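Long-range contacts in methionine gamma-lyase (Trichomonas vaginalis, PDB 1E5F), which belongs to the Cys/Met metabolism family of PLP-dependent enzymes and holds its cofactor with groups from two subunits of a four-chain assembly: residues E108-C113 / Y152-A157; G138-H143 / E167-D172; L161-M166 / E293-H298; V179-D184 / F198-V203. All coordinates share one frame; numbering follows the deposited sequence. Where two conformers were deposited one is given.

Contact 1. Residues E108-C113 / Y152-A157; sequences ECLYGC and YFETPA. With PLP (pyridoxal-5'-phosphate), chain C.
Y111 and E154 meet in the cofactor site of a PLP-dependent fold type I enzyme, where the loop leading into helix 112-124 passes strand 148-154. The backbone N-H of Y111, at the N-cap position, points almost straight at the carboxylate: N to E154 OE2 is 2.6 Å, with 167° at the hydrogen. It arrives on the syn side, 22° out of the carboxylate plane. E154 reaches it with a chain extended beyond CG, and its OE1 is bonded to N158 N, so both oxygens are held and the group's rotation is fixed. L110 lies across E154 at about a right angle, its CB 3.8 Å from E154 OE2. The CD1 branch of L110 goes on to the edge of the Y152 ring, in the ring plane and 4.0 Å from CE1. Next to L110, A157 CB sits 3.5 Å from C109 O, and a water accepts from E154 N and donates to C109 O. The Y111 ring itself swings off the strand, since CG stands anti to the backbone N (chi1 -177°). One face is covered by C113 N over its centre; on the opposite face, PLP C4A comes within 3.3 Å of Y111 CE2.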
# COMPACT_ATOMS: atom_id res chain seq x y z
N GLU A 108 -36.41 -12.93 8.14
CA GLU A 108 -36.79 -11.76 7.37
C GLU A 108 -36.03 -10.53 7.75
O GLU A 108 -36.14 -9.56 7.02
CB GLU A 108 -38.33 -11.64 7.72
CG GLU A 108 -38.58 -11.21 9.18
CD GLU A 108 -40.09 -11.02 9.48
OE1 GLU A 108 -40.94 -10.87 8.59
OE2 GLU A 108 -40.50 -10.95 10.65
N CYS A 109 -35.46 -10.38 8.98
CA CYS A 109 -34.77 -9.13 9.23
C CYS A 109 -33.29 -9.35 8.96
O CYS A 109 -32.57 -9.85 9.90
CB CYS A 109 -35.04 -8.58 10.61
SG CYS A 109 -34.29 -6.96 10.93
N LEU A 110 -32.76 -8.86 7.90
CA LEU A 110 -31.44 -9.01 7.33
C LEU A 110 -30.95 -7.62 6.89
O LEU A 110 -31.65 -6.62 6.60
CB LEU A 110 -31.67 -9.78 6.02
CG LEU A 110 -31.34 -11.23 5.81
CD1 LEU A 110 -31.34 -11.99 7.17
CD2 LEU A 110 -32.30 -11.96 4.91
N TYR A 111 -29.65 -7.60 6.80
CA TYR A 111 -29.06 -6.53 5.96
C TYR A 111 -29.89 -6.36 4.67
O TYR A 111 -30.16 -7.25 3.88
CB TYR A 111 -27.60 -6.88 5.75
CG TYR A 111 -26.89 -5.81 4.96
CD1 TYR A 111 -27.10 -4.46 5.16
CD2 TYR A 111 -26.01 -6.19 3.95
CE1 TYR A 111 -26.44 -3.50 4.41
CE2 TYR A 111 -25.32 -5.23 3.22
CZ TYR A 111 -25.52 -3.90 3.43
OH TYR A 111 -24.85 -2.96 2.69
N GLY A 112 -30.06 -5.13 4.25
CA GLY A 112 -30.76 -4.88 2.99
C GLY A 112 -30.28 -5.69 1.80
O GLY A 112 -31.09 -6.38 1.20
N CYS A 113 -29.00 -5.62 1.45
CA CYS A 113 -28.37 -6.29 0.36
C CYS A 113 -28.45 -7.79 0.43
O CYS A 113 -28.66 -8.50 -0.59
CB CYS A 113 -26.89 -5.74 0.19
SG CYS A 113 -26.99 -3.92 -0.12
N TYR A 152 -31.02 -19.47 7.41
CA TYR A 152 -30.05 -18.36 7.53
C TYR A 152 -30.55 -17.25 8.43
O TYR A 152 -31.71 -16.89 8.28
CB TYR A 152 -29.84 -17.68 6.11
CG TYR A 152 -28.83 -16.57 5.95
CD1 TYR A 152 -29.11 -15.24 6.27
CD2 TYR A 152 -27.50 -16.84 5.60
CE1 TYR A 152 -28.21 -14.18 6.16
CE2 TYR A 152 -26.54 -15.83 5.48
CZ TYR A 152 -26.87 -14.53 5.77
OH TYR A 152 -26.00 -13.52 5.68
N PHE A 153 -29.67 -16.60 9.17
CA PHE A 153 -30.07 -15.50 10.05
C PHE A 153 -28.90 -14.68 10.56
O PHE A 153 -27.75 -15.09 10.41
CB PHE A 153 -30.89 -16.05 11.22
CG PHE A 153 -30.08 -16.94 12.09
CD1 PHE A 153 -29.19 -16.46 13.06
CD2 PHE A 153 -30.21 -18.27 11.99
CE1 PHE A 153 -28.39 -17.32 13.74
CE2 PHE A 153 -29.46 -19.19 12.70
CZ PHE A 153 -28.56 -18.68 13.61
N GLU A 154 -29.22 -13.50 11.09
CA GLU A 154 -28.28 -12.64 11.75
C GLU A 154 -28.79 -12.36 13.14
O GLU A 154 -29.93 -11.90 13.27
CB GLU A 154 -28.25 -11.27 11.15
CG GLU A 154 -28.08 -11.13 9.65
CD GLU A 154 -28.20 -9.77 9.00
OE1 GLU A 154 -28.38 -8.78 9.77
OE2 GLU A 154 -28.27 -9.54 7.75
N THR A 155 -27.96 -12.44 14.14
CA THR A 155 -28.31 -11.97 15.43
C THR A 155 -27.08 -11.32 16.08
O THR A 155 -26.05 -11.94 16.16
CB THR A 155 -28.91 -13.09 16.25
OG1 THR A 155 -29.20 -12.64 17.59
CG2 THR A 155 -27.92 -14.27 16.45
N PRO A 156 -27.25 -10.14 16.68
CA PRO A 156 -28.51 -9.39 16.61
C PRO A 156 -28.80 -8.99 15.19
O PRO A 156 -27.83 -8.74 14.45
CB PRO A 156 -28.34 -8.12 17.44
CG PRO A 156 -27.16 -8.46 18.34
CD PRO A 156 -26.27 -9.44 17.52
N ALA A 157 -30.05 -8.74 14.78
CA ALA A 157 -30.36 -8.47 13.37
C ALA A 157 -30.19 -7.02 12.91
O ALA A 157 -30.19 -6.06 13.68
CB ALA A 157 -31.82 -8.87 13.15
N1 PLP C . -23.49 -8.65 6.62
C2 PLP C . -24.10 -7.72 7.40
C2A PLP C . -24.70 -7.85 8.76
C3 PLP C . -23.66 -6.42 7.02
O3 PLP C . -24.10 -5.42 7.82
C4 PLP C . -23.06 -6.12 5.81
C4A PLP C . -23.07 -4.56 5.54
C5 PLP C . -22.96 -7.12 4.90
C6 PLP C . -23.23 -8.42 5.31
C5A PLP C . -22.31 -6.94 3.57
O4P PLP C . -20.83 -6.74 3.76
P PLP C . -20.05 -5.91 2.65
O1P PLP C . -20.63 -4.55 2.80
O2P PLP C . -18.67 -6.03 3.14
O3P PLP C . -20.30 -6.49 1.25
O HOH W 1 -31.74 -12.27 11.14

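Contact 2. Residues G138-H143 / E167-D172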
# COMPACT_ATOMS: atom_id res chain seq x y z
N GLY A 138 -41.18 -22.57 16.87
CA GLY A 138 -41.86 -23.21 15.76
C GLY A 138 -41.80 -22.66 14.37
O GLY A 138 -42.04 -23.45 13.42
N GLU A 139 -41.51 -21.39 14.07
CA GLU A 139 -41.53 -21.01 12.65
C GLU A 139 -40.57 -21.78 11.73
O GLU A 139 -40.89 -22.01 10.58
CB GLU A 139 -41.33 -19.55 12.35
CG GLU A 139 -42.50 -18.71 12.86
CD GLU A 139 -43.79 -19.02 12.16
OE1 GLU A 139 -43.91 -18.61 10.98
OE2 GLU A 139 -44.67 -19.75 12.70
N VAL A 140 -39.40 -22.11 12.18
CA VAL A 140 -38.44 -22.81 11.38
C VAL A 140 -38.96 -24.19 11.01
O VAL A 140 -39.06 -24.45 9.82
CB VAL A 140 -37.08 -22.92 12.03
CG1 VAL A 140 -36.24 -23.87 11.16
CG2 VAL A 140 -36.35 -21.56 12.13
N LYS A 141 -39.28 -25.03 12.00
CA LYS A 141 -39.79 -26.36 11.67
C LYS A 141 -41.04 -26.28 10.82
O LYS A 141 -41.15 -26.97 9.78
CB LYS A 141 -39.92 -27.27 12.88
CG LYS A 141 -40.62 -28.58 12.63
CD LYS A 141 -40.12 -29.48 11.48
CE LYS A 141 -39.86 -30.90 12.02
NZ LYS A 141 -39.03 -31.68 11.01
N LYS A 142 -41.92 -25.33 11.08
CA LYS A 142 -43.08 -25.29 10.18
C LYS A 142 -42.66 -24.90 8.78
O LYS A 142 -43.45 -25.33 7.88
CB LYS A 142 -44.21 -24.41 10.71
N HIS A 143 -41.53 -24.17 8.48
CA HIS A 143 -41.34 -24.01 7.07
C HIS A 143 -40.42 -24.99 6.43
O HIS A 143 -40.21 -24.86 5.23
CB HIS A 143 -40.86 -22.62 6.74
CG HIS A 143 -41.92 -21.67 7.13
ND1 HIS A 143 -42.12 -21.45 8.48
CD2 HIS A 143 -42.70 -20.90 6.39
CE1 HIS A 143 -43.09 -20.48 8.61
NE2 HIS A 143 -43.40 -20.14 7.34
N GLU A 167 -29.51 -21.75 19.36
CA GLU A 167 -29.57 -23.11 19.74
C GLU A 167 -30.91 -23.73 19.37
O GLU A 167 -30.90 -24.80 18.79
CB GLU A 167 -29.28 -23.34 21.21
CG GLU A 167 -29.12 -24.88 21.34
CD GLU A 167 -28.61 -25.18 22.72
OE1 GLU A 167 -28.54 -24.33 23.63
OE2 GLU A 167 -28.20 -26.35 22.92
N ARG A 168 -31.95 -22.94 19.41
CA ARG A 168 -33.28 -23.39 19.14
C ARG A 168 -33.48 -23.49 17.62
O ARG A 168 -34.06 -24.49 17.25
CB ARG A 168 -34.45 -22.50 19.63
N VAL A 169 -32.95 -22.51 16.90
CA VAL A 169 -33.07 -22.55 15.48
C VAL A 169 -32.23 -23.71 14.98
O VAL A 169 -32.73 -24.37 14.06
CB VAL A 169 -32.56 -21.25 14.86
CG1 VAL A 169 -32.33 -21.39 13.37
CG2 VAL A 169 -33.49 -20.08 15.23
N CYS A 170 -31.08 -23.97 15.61
CA CYS A 170 -30.32 -25.04 15.03
C CYS A 170 -31.01 -26.39 15.30
O CYS A 170 -31.10 -27.24 14.40
CB CYS A 170 -28.86 -25.07 15.49
SG CYS A 170 -27.88 -23.67 14.92
N LYS A 171 -31.46 -26.66 16.48
CA LYS A 171 -32.19 -27.95 16.76
C LYS A 171 -33.40 -28.05 15.88
O LYS A 171 -33.49 -29.09 15.27
CB LYS A 171 -32.59 -28.03 18.23
CG LYS A 171 -31.31 -28.15 19.08
CD LYS A 171 -31.78 -27.70 20.47
CE LYS A 171 -31.07 -28.44 21.61
NZ LYS A 171 -31.60 -27.86 22.93
N ASP A 172 -34.16 -27.03 15.56
CA ASP A 172 -35.21 -27.22 14.54
C ASP A 172 -34.75 -27.51 13.13
O ASP A 172 -35.33 -28.26 12.31
CB ASP A 172 -36.09 -25.94 14.53
CG ASP A 172 -36.91 -25.87 15.86
OD1 ASP A 172 -37.03 -26.78 16.77
OD2 ASP A 172 -37.38 -24.74 16.03
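D172 sits against V140 and K141 where two helices lie nearly parallel, 19° apart and 9.1 Å between the axes of the short segments 139-143 and 167-172. Both belong to the layer packed on one side of the large sheet: helix 139-143 follows strand 128-132 in the chain and precedes 148-154, and helix 166-174 makes the crossover from 148-154 to 180-184. D172 CB meets V140 twice, at 4.0 Å from V140 CB and 4.0 Å from CG1, with the two side chains slanting across each other, and it also lies 4.2 Å from K141 N. From there CG turns beside the backbone N of D172 (chi1 -69°), which carries the carboxylate toward the start of the short helix. At the tip, D172 OD2 stops 4.5 Å from G138 N, the N-cap residue, too far for a bond. Deeper in, V140 CG2 touches V169 CG1 at 4.2 Å, and both valines also rest on T134. At the outer side K141 NZ makes a weak hydrogen bond to S175 OG. With no hydrogen bond or salt bridge between the segments, cohesion comes from aliphatic packing, and the aspartate's charge near a helix N-terminus is probably only mildly favourable.

Contact 3. Residues L161-M166 / E293-H298; sequences LKIIDM and EDHEGH. With SO4 (sulfate ion), chain E.
A single water is gripped by I163 and E296: it accepts from I163 N at 3.0 Å and donates to E296 O at 2.9 Å, so two loops without regular structure are tied backbone to backbone through it. Beside this bridge the two branches of I163 reach different parts of the H295-H298 turn. I163 CG2, anti to the backbone N, comes to 3.6 Å from G297 O, while CG1, beside that N, is directed to the H295 ring edge. The two side chains cross at about a right angle, but the modelled approach of CG1 to the ring is closer than carbons can sit, so its exact depth is doubtful. The same imidazole edge brings H295 NE2 to 3.6 Å from L161 O, near the ring plane. In the fold, this is where the loop before helix 166-174, in the part built on the seven-stranded sheet, meets the loop before helix 298-304, between strands of the five-stranded sheet. I163 also packs on I300 and A301 of that helix, and Q304 bonds to I164 O and M166 N. H295 to H298 form a type II beta turn, closed by a weak bond of 3.2 Å from H298 N to H295 O; G297 takes the positive phi (81°) of its third position and is the N-cap residue of the next helix. At the turn's end, H298 ND1 bonds to P290 O, and H298 NE2 donates to sulfate O2 at 3.0 Å with a bent angle of 130°, the anion lying at the ring edge and also bonded to Y308 OH.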
# COMPACT_ATOMS: atom_id res chain seq x y z
N LEU A 161 -31.69 -5.13 15.82
CA LEU A 161 -31.08 -5.77 16.92
C LEU A 161 -31.96 -6.86 17.56
O LEU A 161 -31.80 -7.32 18.68
CB LEU A 161 -30.55 -4.78 17.96
CG LEU A 161 -29.67 -3.63 17.31
CD1 LEU A 161 -29.03 -2.74 18.44
CD2 LEU A 161 -28.58 -4.22 16.38
N LYS A 162 -32.78 -7.53 16.73
CA LYS A 162 -33.59 -8.64 17.25
C LYS A 162 -32.70 -9.77 17.76
O LYS A 162 -31.72 -10.06 17.05
CB LYS A 162 -34.55 -9.11 16.18
CG LYS A 162 -35.37 -10.35 16.51
CD LYS A 162 -36.35 -10.70 15.36
CE LYS A 162 -35.64 -11.04 14.06
NZ LYS A 162 -36.66 -11.80 13.18
N ILE A 163 -32.95 -10.40 18.92
CA ILE A 163 -32.09 -11.52 19.25
C ILE A 163 -32.71 -12.81 18.77
O ILE A 163 -33.88 -13.00 19.03
CB ILE A 163 -31.86 -11.54 20.79
CG1 ILE A 163 -31.40 -10.11 21.11
CG2 ILE A 163 -30.89 -12.59 21.25
CD1 ILE A 163 -30.06 -9.71 20.56
N ILE A 164 -31.93 -13.77 18.27
CA ILE A 164 -32.45 -14.96 17.77
C ILE A 164 -31.79 -16.07 18.55
O ILE A 164 -30.57 -16.05 18.73
CB ILE A 164 -32.18 -15.22 16.32
CG1 ILE A 164 -32.98 -14.28 15.42
CG2 ILE A 164 -32.50 -16.75 16.05
CD1 ILE A 164 -32.24 -14.27 14.09
N ASP A 165 -32.57 -17.00 19.06
CA ASP A 165 -32.08 -18.12 19.83
C ASP A 165 -31.46 -19.22 18.95
O ASP A 165 -32.16 -20.13 18.49
CB ASP A 165 -33.30 -18.69 20.59
CG ASP A 165 -32.89 -19.76 21.54
OD1 ASP A 165 -31.86 -20.36 21.36
OD2 ASP A 165 -33.75 -20.00 22.45
N MET A 166 -30.17 -19.20 18.82
CA MET A 166 -29.35 -19.93 17.89
C MET A 166 -29.52 -21.44 18.12
O MET A 166 -29.78 -22.10 17.12
CB MET A 166 -27.83 -19.61 17.96
CG MET A 166 -27.66 -18.40 16.95
SD MET A 166 -26.03 -17.65 16.86
CE MET A 166 -25.50 -17.40 18.47
N GLU A 293 -31.85 -5.04 30.39
CA GLU A 293 -32.56 -5.95 31.23
C GLU A 293 -33.94 -6.37 30.72
O GLU A 293 -34.31 -7.54 30.70
CB GLU A 293 -32.86 -5.18 32.53
N ASP A 294 -34.74 -5.45 30.19
CA ASP A 294 -35.94 -5.42 29.38
C ASP A 294 -35.90 -5.70 27.86
O ASP A 294 -36.93 -6.05 27.19
CB ASP A 294 -36.61 -4.01 29.32
N HIS A 295 -34.76 -5.48 27.22
CA HIS A 295 -34.53 -5.98 25.89
C HIS A 295 -35.02 -7.46 25.94
O HIS A 295 -34.90 -8.26 26.93
CB HIS A 295 -32.98 -5.92 25.83
CG HIS A 295 -32.73 -6.35 24.42
ND1 HIS A 295 -32.23 -7.60 24.20
CD2 HIS A 295 -33.03 -5.77 23.17
CE1 HIS A 295 -32.20 -7.65 22.88
NE2 HIS A 295 -32.70 -6.60 22.08
N GLU A 296 -36.01 -7.64 25.05
CA GLU A 296 -36.60 -8.89 24.72
C GLU A 296 -35.44 -9.76 24.25
O GLU A 296 -34.65 -9.35 23.38
CB GLU A 296 -37.67 -8.74 23.59
CG GLU A 296 -37.97 -10.00 22.79
CD GLU A 296 -38.98 -10.96 23.41
OE1 GLU A 296 -38.83 -12.22 23.49
OE2 GLU A 296 -40.03 -10.36 23.81
N GLY A 297 -35.34 -10.94 24.84
CA GLY A 297 -34.29 -11.83 24.43
C GLY A 297 -32.96 -11.50 25.07
O GLY A 297 -31.88 -11.96 24.69
N HIS A 298 -33.02 -10.76 26.16
CA HIS A 298 -31.87 -10.37 26.95
C HIS A 298 -31.19 -11.58 27.65
O HIS A 298 -29.95 -11.63 27.61
CB HIS A 298 -32.12 -9.32 28.05
CG HIS A 298 -30.88 -9.00 28.83
ND1 HIS A 298 -29.91 -8.18 28.30
CD2 HIS A 298 -30.44 -9.41 30.12
CE1 HIS A 298 -28.89 -8.22 29.18
NE2 HIS A 298 -29.19 -8.87 30.30
S SO4 E . -25.67 -8.59 32.54
O1 SO4 E . -24.79 -7.53 33.09
O2 SO4 E . -26.66 -8.03 31.59
O3 SO4 E . -26.49 -9.22 33.64
O4 SO4 E . -24.79 -9.58 31.79
O HOH W 2 -35.14 -9.17 20.57

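Contact 4. Residues V179-D184 / F198-V203; sequences VLVIAD and FGVDVV. With PLP (pyridoxal-5'-phosphate), chain C.
Strands 180-184 and 202-206 are parallel neighbours in the seven-stranded sheet of the PLP-binding part of the chain, and this contact is the start of their pairing. I182 pairs with V202 and A183 with V203; A183 N donates to V202 O at 2.9 Å. I182 and V202 lie side by side on one face of the sheet, pointing the same way, with I182 CG1 3.8 Å from V202 CB. On the other face V200 covers its neighbours: CG1 reaches A183 CB at 3.6 Å, while CG2 leans on V181 CG1. Ahead of the regular pairing, V181 O takes two donors in its carbonyl plane, D201 N at 2.7 Å and V202 N at 3.2 Å. D201 folds back, CG beside its own backbone N (chi1 -64°), and OD2 accepts from V181 N through the anti lone pair at 2.7 Å, in a nearly straight bond (175°). L180 crosses D201 at about a right angle, with CD2 against its CB, and H174 NE2 gives D201 OD2 a second bond. At the far end of the strand D184 OD2 lies 2.6 Å from PLP N1, as in fold type I enzymes, with OD1 bonded to T186 OG1. Both V181 N and V181 O thus find partners although the regular pairing has not yet begun: a carboxylate oxygen, probably ionised and steadied by H174, stands in for a strand carbonyl.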
# COMPACT_ATOMS: atom_id res chain seq x y z
N VAL A 179 -29.49 -30.22 6.49
CA VAL A 179 -29.71 -28.74 6.47
C VAL A 179 -28.46 -28.06 7.05
O VAL A 179 -28.01 -28.40 8.20
CB VAL A 179 -30.92 -28.36 7.31
CG1 VAL A 179 -31.37 -26.90 7.03
CG2 VAL A 179 -32.16 -29.20 7.03
N LEU A 180 -28.14 -26.91 6.50
CA LEU A 180 -27.05 -26.07 7.04
C LEU A 180 -27.56 -24.80 7.67
O LEU A 180 -28.40 -24.13 7.03
CB LEU A 180 -26.14 -25.64 5.82
CG LEU A 180 -25.29 -26.85 5.35
CD1 LEU A 180 -24.39 -26.45 4.18
CD2 LEU A 180 -24.44 -27.49 6.39
N VAL A 181 -27.16 -24.57 8.91
CA VAL A 181 -27.53 -23.31 9.54
C VAL A 181 -26.34 -22.37 9.30
O VAL A 181 -25.20 -22.68 9.70
CB VAL A 181 -27.81 -23.48 11.01
CG1 VAL A 181 -28.18 -22.20 11.66
CG2 VAL A 181 -28.96 -24.55 11.05
N ILE A 182 -26.53 -21.17 8.85
CA ILE A 182 -25.56 -20.14 8.47
C ILE A 182 -25.88 -18.95 9.31
O ILE A 182 -27.03 -18.46 9.22
CB ILE A 182 -25.58 -19.74 6.95
CG1 ILE A 182 -25.25 -21.03 6.10
CG2 ILE A 182 -24.47 -18.74 6.62
CD1 ILE A 182 -25.34 -20.98 4.62
N ALA A 183 -24.94 -18.47 10.07
CA ALA A 183 -25.22 -17.27 10.91
C ALA A 183 -24.32 -16.09 10.49
O ALA A 183 -23.12 -16.38 10.20
CB ALA A 183 -24.96 -17.72 12.30
N ASP A 184 -24.97 -14.96 10.14
CA ASP A 184 -24.03 -13.81 9.84
C ASP A 184 -23.63 -13.14 11.14
O ASP A 184 -24.44 -12.60 11.89
CB ASP A 184 -24.74 -12.84 8.92
CG ASP A 184 -23.89 -11.64 8.50
OD1 ASP A 184 -23.03 -11.20 9.26
OD2 ASP A 184 -24.33 -10.90 7.55
N PHE A 198 -23.34 -23.04 19.48
CA PHE A 198 -24.75 -23.25 19.41
C PHE A 198 -25.29 -24.23 18.36
O PHE A 198 -26.54 -24.49 18.37
CB PHE A 198 -25.48 -21.85 19.17
CG PHE A 198 -25.03 -21.03 20.38
CD1 PHE A 198 -25.66 -21.13 21.58
CD2 PHE A 198 -23.96 -20.19 20.28
CE1 PHE A 198 -25.20 -20.47 22.77
CE2 PHE A 198 -23.49 -19.48 21.40
CZ PHE A 198 -24.12 -19.57 22.64
N GLY A 199 -24.47 -24.82 17.50
CA GLY A 199 -24.81 -25.87 16.55
C GLY A 199 -24.73 -25.20 15.17
O GLY A 199 -25.17 -25.90 14.30
N VAL A 200 -24.30 -23.93 15.14
CA VAL A 200 -24.42 -23.29 13.71
C VAL A 200 -23.46 -23.98 12.78
O VAL A 200 -22.39 -24.29 13.21
CB VAL A 200 -24.21 -21.77 13.84
CG1 VAL A 200 -23.80 -21.08 12.51
CG2 VAL A 200 -25.52 -21.09 14.23
N ASP A 201 -23.66 -24.08 11.39
CA ASP A 201 -22.60 -24.87 10.70
C ASP A 201 -21.60 -23.98 9.93
O ASP A 201 -20.39 -24.24 9.86
CB ASP A 201 -23.43 -25.64 9.62
CG ASP A 201 -24.42 -26.59 10.29
OD1 ASP A 201 -23.88 -27.53 10.90
OD2 ASP A 201 -25.66 -26.50 10.14
N VAL A 202 -21.98 -22.75 9.56
CA VAL A 202 -21.30 -21.85 8.68
C VAL A 202 -21.51 -20.43 9.27
O VAL A 202 -22.63 -20.08 9.52
CB VAL A 202 -21.69 -21.76 7.20
CG1 VAL A 202 -20.62 -20.93 6.41
CG2 VAL A 202 -21.76 -23.13 6.56
N VAL A 203 -20.36 -19.73 9.51
CA VAL A 203 -20.42 -18.40 10.05
C VAL A 203 -19.81 -17.46 9.03
O VAL A 203 -18.67 -17.68 8.62
CB VAL A 203 -19.61 -18.22 11.37
CG1 VAL A 203 -19.65 -16.78 11.88
CG2 VAL A 203 -20.13 -19.18 12.44
N1 PLP C . -23.49 -8.65 6.62
C2 PLP C . -24.10 -7.72 7.40
C2A PLP C . -24.70 -7.85 8.76
C3 PLP C . -23.66 -6.42 7.02
O3 PLP C . -24.10 -5.42 7.82
C4 PLP C . -23.06 -6.12 5.81
C4A PLP C . -23.07 -4.56 5.54
C5 PLP C . -22.96 -7.12 4.90
C6 PLP C . -23.23 -8.42 5.31
C5A PLP C . -22.31 -6.94 3.57
O4P PLP C . -20.83 -6.74 3.76
P PLP C . -20.05 -5.91 2.65
O1P PLP C . -20.63 -4.55 2.80
O2P PLP C . -18.67 -6.03 3.14
O3P PLP C . -20.30 -6.49 1.25

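How the contacts relate
Contacts 1 and 4 both belong to the seven-stranded sheet, through its neighbouring strands 148-154 and 180-184; their centres are 13 Å apart and both touch PLP. Contact 2 lies outside them, in the helical layer over that sheet, centre to centre 12 Å from contact 4 and 16 Å from contact 1. F153 joins the three, its ring packing on V169 and V181. Contact 3 is 14 Å from contact 1 between centres, and T155 OG1 bonds to I164 N between them. Along the chain, contact 2 crosses contacts 1 and 3, whereas contact 4 falls wholly within the span 161-298. The cofactor-facing ends of the strands are thus linked through loop 161-166 to the five-stranded part.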